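Local coordinates for protein TetR family transcriptional regulator (PDB 3NRG) that probably binds cis-regulatory DNA through a predicted helix-turn-helix motif and acts as a transcription factor of the TetR family, at residues F135-F138 / K139-E143; A160-V163 / L164-F168. All coordinates share one frame; numbering follows the deposited sequence.

Contact 1: residues F135-F138 / K139-E143; sequences FAYF and KQLVE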
loop_
_atom_site.group_PDB
_atom_site.type_symbol
_atom_site.label_atom_id
_atom_site.label_comp_id
_atom_site.label_asym_id
_atom_site.label_seq_id
_atom_site.Cartn_x
_atom_site.Cartn_y
_atom_site.Cartn_z
ATOM N N PHE A 135 2.797 9.004 8.400
ATOM C CA PHE A 135 3.718 9.985 8.998
ATOM C C PHE A 135 3.266 10.365 10.420
ATOM O O PHE A 135 4.092 10.407 11.339
ATOM C CB PHE A 135 3.823 11.252 8.112
ATOM C CG PHE A 135 4.659 12.369 8.709
ATOM C CD1 PHE A 135 4.084 13.319 9.549
ATOM C CD2 PHE A 135 6.014 12.475 8.423
ATOM C CE1 PHE A 135 4.860 14.331 10.121
ATOM C CE2 PHE A 135 6.785 13.497 8.984
ATOM C CZ PHE A 135 6.203 14.414 9.835
ATOM N N ALA A 136 1.952 10.645 10.591
ATOM C CA ALA A 136 1.365 11.015 11.880
ATOM C C ALA A 136 1.523 9.900 12.916
ATOM O O ALA A 136 1.768 10.191 14.094
ATOM C CB ALA A 136 -0.106 11.367 11.706
ATOM N N TYR A 137 1.413 8.622 12.477
ATOM C CA TYR A 137 1.576 7.467 13.369
ATOM C C TYR A 137 3.034 7.324 13.840
ATOM O O TYR A 137 3.273 7.125 15.033
ATOM C CB TYR A 137 1.077 6.174 12.691
ATOM C CG TYR A 137 1.153 4.947 13.580
ATOM C CD1 TYR A 137 0.329 4.816 14.697
ATOM C CD2 TYR A 137 2.005 3.888 13.271
ATOM C CE1 TYR A 137 0.392 3.690 15.516
ATOM C CE2 TYR A 137 2.064 2.747 14.073
ATOM C CZ TYR A 137 1.264 2.659 15.203
ATOM O OH TYR A 137 1.316 1.539 15.993
ATOM N N PHE A 138 4.010 7.473 12.909
ATOM C CA PHE A 138 5.432 7.410 13.243
ATOM C C PHE A 138 5.834 8.524 14.199
ATOM O O PHE A 138 6.590 8.274 15.136
ATOM C CB PHE A 138 6.306 7.443 11.978
ATOM C CG PHE A 138 6.180 6.224 11.094
ATOM C CD1 PHE A 138 6.422 4.949 11.599
ATOM C CD2 PHE A 138 5.921 6.355 9.739
ATOM C CE1 PHE A 138 6.327 3.824 10.776
ATOM C CE2 PHE A 138 5.823 5.229 8.917
ATOM C CZ PHE A 138 6.029 3.971 9.440
ATOM N N LYS A 139 5.292 9.747 13.995
ATOM C CA LYS A 139 5.560 10.898 14.875
ATOM C C LYS A 139 5.087 10.603 16.304
ATOM O O LYS A 139 5.805 10.894 17.259
ATOM C CB LYS A 139 4.892 12.171 14.326
ATOM C CG LYS A 139 5.420 13.458 14.951
ATOM C CD LYS A 139 4.704 14.682 14.411
ATOM C CE LYS A 139 5.154 15.939 15.108
ATOM N NZ LYS A 139 4.452 17.135 14.584
ATOM N N GLN A 140 3.907 9.964 16.437
ATOM C CA GLN A 140 3.346 9.561 17.730
ATOM C C GLN A 140 4.272 8.539 18.420
ATOM O O GLN A 140 4.548 8.680 19.609
ATOM C CB GLN A 140 1.931 8.974 17.537
ATOM C CG GLN A 140 1.169 8.708 18.839
ATOM C CD GLN A 140 -0.151 7.989 18.601
ATOM O OE1 GLN A 140 -0.832 8.182 17.581
ATOM N NE2 GLN A 140 -0.562 7.175 19.565
ATOM N N LEU A 141 4.791 7.544 17.651
ATOM C CA LEU A 141 5.708 6.514 18.180
ATOM C C LEU A 141 7.032 7.115 18.637
ATOM O O LEU A 141 7.550 6.720 19.685
ATOM C CB LEU A 141 5.976 5.410 17.135
ATOM C CG LEU A 141 4.794 4.525 16.728
ATOM C CD1 LEU A 141 5.203 3.573 15.637
ATOM C CD2 LEU A 141 4.260 3.735 17.906
ATOM N N VAL A 142 7.591 8.064 17.846
ATOM C CA VAL A 142 8.859 8.729 18.182
ATOM C C VAL A 142 8.688 9.609 19.429
ATOM O O VAL A 142 9.541 9.571 20.320
ATOM C CB VAL A 142 9.461 9.511 16.973
ATOM C CG1 VAL A 142 10.691 10.310 17.385
ATOM C CG2 VAL A 142 9.802 8.567 15.833
ATOM N N GLU A 143 7.554 10.351 19.524
ATOM C CA GLU A 143 7.249 11.189 20.699
ATOM C C GLU A 143 7.133 10.345 21.965
ATOM O O GLU A 143 7.612 10.763 23.022
ATOM C CB GLU A 143 5.978 12.018 20.475
ATOM C CG GLU A 143 6.225 13.277 19.664
ATOM C CD GLU A 143 4.992 13.966 19.112
ATOM O OE1 GLU A 143 3.990 13.268 18.829
ATOM O OE2 GLU A 143 5.069 15.191 18.861
#

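Contact 2: residues A160-V163 / L164-F168; sequences AAFV and LNVVF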
loop_
_atom_site.group_PDB
_atom_site.type_symbol
_atom_site.label_atom_id
_atom_site.label_comp_id
_atom_site.label_asym_id
_atom_site.label_seq_id
_atom_site.Cartn_x
_atom_site.Cartn_y
_atom_site.Cartn_z
ATOM N N ALA A 160 12.421 12.576 12.480
ATOM C CA ALA A 160 12.516 11.118 12.621
ATOM C C ALA A 160 11.332 10.419 11.925
ATOM O O ALA A 160 11.523 9.372 11.302
ATOM C CB ALA A 160 12.563 10.736 14.091
ATOM N N ALA A 161 10.110 11.023 12.008
ATOM C CA ALA A 161 8.910 10.497 11.353
ATOM C C ALA A 161 9.058 10.566 9.836
ATOM O O ALA A 161 8.646 9.639 9.140
ATOM C CB ALA A 161 7.689 11.275 11.793
ATOM N N PHE A 162 9.684 11.653 9.324
ATOM C CA PHE A 162 9.953 11.815 7.896
ATOM C C PHE A 162 10.844 10.682 7.380
ATOM O O PHE A 162 10.532 10.079 6.354
ATOM C CB PHE A 162 10.593 13.195 7.611
ATOM C CG PHE A 162 11.354 13.261 6.306
ATOM C CD1 PHE A 162 10.680 13.354 5.090
ATOM C CD2 PHE A 162 12.742 13.177 6.287
ATOM C CE1 PHE A 162 11.382 13.369 3.886
ATOM C CE2 PHE A 162 13.441 13.181 5.081
ATOM C CZ PHE A 162 12.757 13.271 3.888
ATOM N N VAL A 163 11.947 10.394 8.095
ATOM C CA VAL A 163 12.902 9.330 7.736
ATOM C C VAL A 163 12.221 7.952 7.749
ATOM O O VAL A 163 12.397 7.180 6.813
ATOM C CB VAL A 163 14.182 9.367 8.639
ATOM C CG1 VAL A 163 15.129 8.216 8.310
ATOM C CG2 VAL A 163 14.902 10.705 8.512
ATOM N N LEU A 164 11.420 7.662 8.792
ATOM C CA LEU A 164 10.692 6.390 8.894
ATOM C C LEU A 164 9.664 6.249 7.759
ATOM O O LEU A 164 9.625 5.212 7.091
ATOM C CB LEU A 164 9.994 6.266 10.259
ATOM C CG LEU A 164 10.910 6.100 11.488
ATOM C CD1 LEU A 164 10.162 6.405 12.762
ATOM C CD2 LEU A 164 11.496 4.706 11.555
ATOM N N ASN A 165 8.878 7.316 7.504
ATOM C CA ASN A 165 7.849 7.318 6.459
ATOM C C ASN A 165 8.413 7.065 5.056
ATOM O O ASN A 165 7.858 6.246 4.332
ATOM C CB ASN A 165 7.026 8.609 6.497
ATOM C CG ASN A 165 5.834 8.592 5.565
ATOM O OD1 ASN A 165 4.908 7.780 5.706
ATOM N ND2 ASN A 165 5.827 9.498 4.602
ATOM N N VAL A 166 9.519 7.745 4.675
ATOM C CA VAL A 166 10.118 7.558 3.336
ATOM C C VAL A 166 10.715 6.164 3.145
ATOM O O VAL A 166 10.608 5.598 2.063
ATOM C CB VAL A 166 11.097 8.694 2.911
ATOM C CG1 VAL A 166 10.372 10.033 2.814
ATOM C CG2 VAL A 166 12.305 8.787 3.852
ATOM N N VAL A 167 11.299 5.594 4.206
ATOM C CA VAL A 167 11.876 4.248 4.163
ATOM C C VAL A 167 10.765 3.209 3.999
ATOM O O VAL A 167 10.807 2.409 3.059
ATOM C CB VAL A 167 12.761 3.968 5.411
ATOM C CG1 VAL A 167 13.074 2.486 5.540
ATOM C CG2 VAL A 167 14.047 4.791 5.369
ATOM N N PHE A 168 9.735 3.267 4.875
ATOM C CA PHE A 168 8.593 2.339 4.843
ATOM C C PHE A 168 7.820 2.393 3.505
ATOM O O PHE A 168 7.320 1.371 3.037
ATOM C CB PHE A 168 7.641 2.614 6.027
ATOM C CG PHE A 168 8.019 1.927 7.318
ATOM C CD1 PHE A 168 9.192 2.261 7.986
ATOM C CD2 PHE A 168 7.171 0.993 7.902
ATOM C CE1 PHE A 168 9.538 1.631 9.186
ATOM C CE2 PHE A 168 7.507 0.379 9.113
ATOM C CZ PHE A 168 8.695 0.690 9.740
#

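Contact 1: residues F135-F138 / K139-E143
F135 to F138 pass without a break into K139 to E143, and four successive i to i+4 backbone hydrogen bonds join the two halves into regular alpha-helix. K139 N donates to F135 O at 3.0 Å, L141 N to Y137 O, and V142 N to F138 O at 2.9 Å. The fourth bond runs from Q140 N to A136 O at 3.2 Å, on the flank where A136 and Q140 are exposed.

One turn apart, Y137 and L141 make the main side-chain contact. Y137 has its CG anti to the backbone N (chi1 -177°), which carries the ring alongside the L141 side chain, the two crossing obliquely. CD1 of L141 comes to 3.6 Å from CE2 of Y137, while L141 CG stands over one face of the ring, displaced toward its rim. The other leucine methyl, CD2, reaches the phenolic end, 4.1 Å from Y137 OH. That hydroxyl has its own polar partner, a hydrogen bond with the hydroxyl of Y90.

F138 is only loosely engaged by the same leucine, its CD1 lying 4.4 Å from L141 CD1. The aliphatic part of K139 passes the F135 ring in a similarly loose way, CD to CE1 at 4.3 Å, and the extended lysine chain carries its ammonium end onward. CG2 of V142 lies 3.3 Å from F138 O.

These residues belong to helix 124-147 of the TetR-like C-terminal domain. Y137 and L141 pack on helix 87-104, with L94 touched by Y137 and F138, and F138 bridges two helices, meeting L91 and L94 on one and F168 of helix 157-179 on the other. F135 also rests on helix 157-179, and V142 packs on its A160 and on the loop residues L151 and L155.

Contact 2: residues A160-V163 / L164-F168
F162 and V166, one helical turn apart, form the side-chain contact of this stretch: CG1 of V166 lies 3.6 Å from CE1 of F162 and also approaches CD1 of the ring. The phenylalanine is held with CG anti to its main-chain nitrogen (chi1 159°), which carries the ring along the flank where V166 follows. Both valine methyls lie near F162 O, CG2 at 3.3 Å from that oxygen, and CG2 is also 3.4 Å from V163 O. Both residues are exposed.

On another side of the helix, L164 lays its CG close to A160 O, the same oxygen that accepts the L164 N hydrogen bond at 3.0 Å. V167 repeats this relation one turn on, with CG2 near V163 O.

Underneath, the main chain fixes these positions through hydrogen bonds four residues apart: N165 N to A161 O at 2.9 Å, V166 N to F162 O at 3.0 Å, and V167 N to V163 O at 3.2 Å. OD1 of N165 is hydrogen-bonded to OG of S134 on helix 124-147, a polar link between the two helices.

All nine residues are part of helix 157-179, which is covered on several sides. V163 and V167 meet helix 196-214 at L210 and V206, and A161 lies against F135 and K139 of helix 124-147. L164 is buried among three helices, touching L210, V142 and L91, while F168 extends the apolar contact with helix 87-104 through L91, L94 and L95.

Overall arrangement
Contact 1 precedes contact 2 along the chain, on helices 124-147 and 157-179, which are consecutive and lie within the TetR-like C-terminal domain. Their centres are about 10 Å apart, and the two stretches touch directly: F135 CE2 is 3.5 Å from F162 N, and F138 CZ is 3.5 Å from F168 CD2, where the two rings meet with planes at about 60°. Helix 87-104 packs against both, while helix 196-214 adds a further neighbour for contact 2. Both are consistent with helix-to-helix packing in the all-helical C-terminal domain, which in TetR regulators generally serves ligand binding and dimerisation, and are remote in sequence from the predicted DNA-binding motif at residues 35-54.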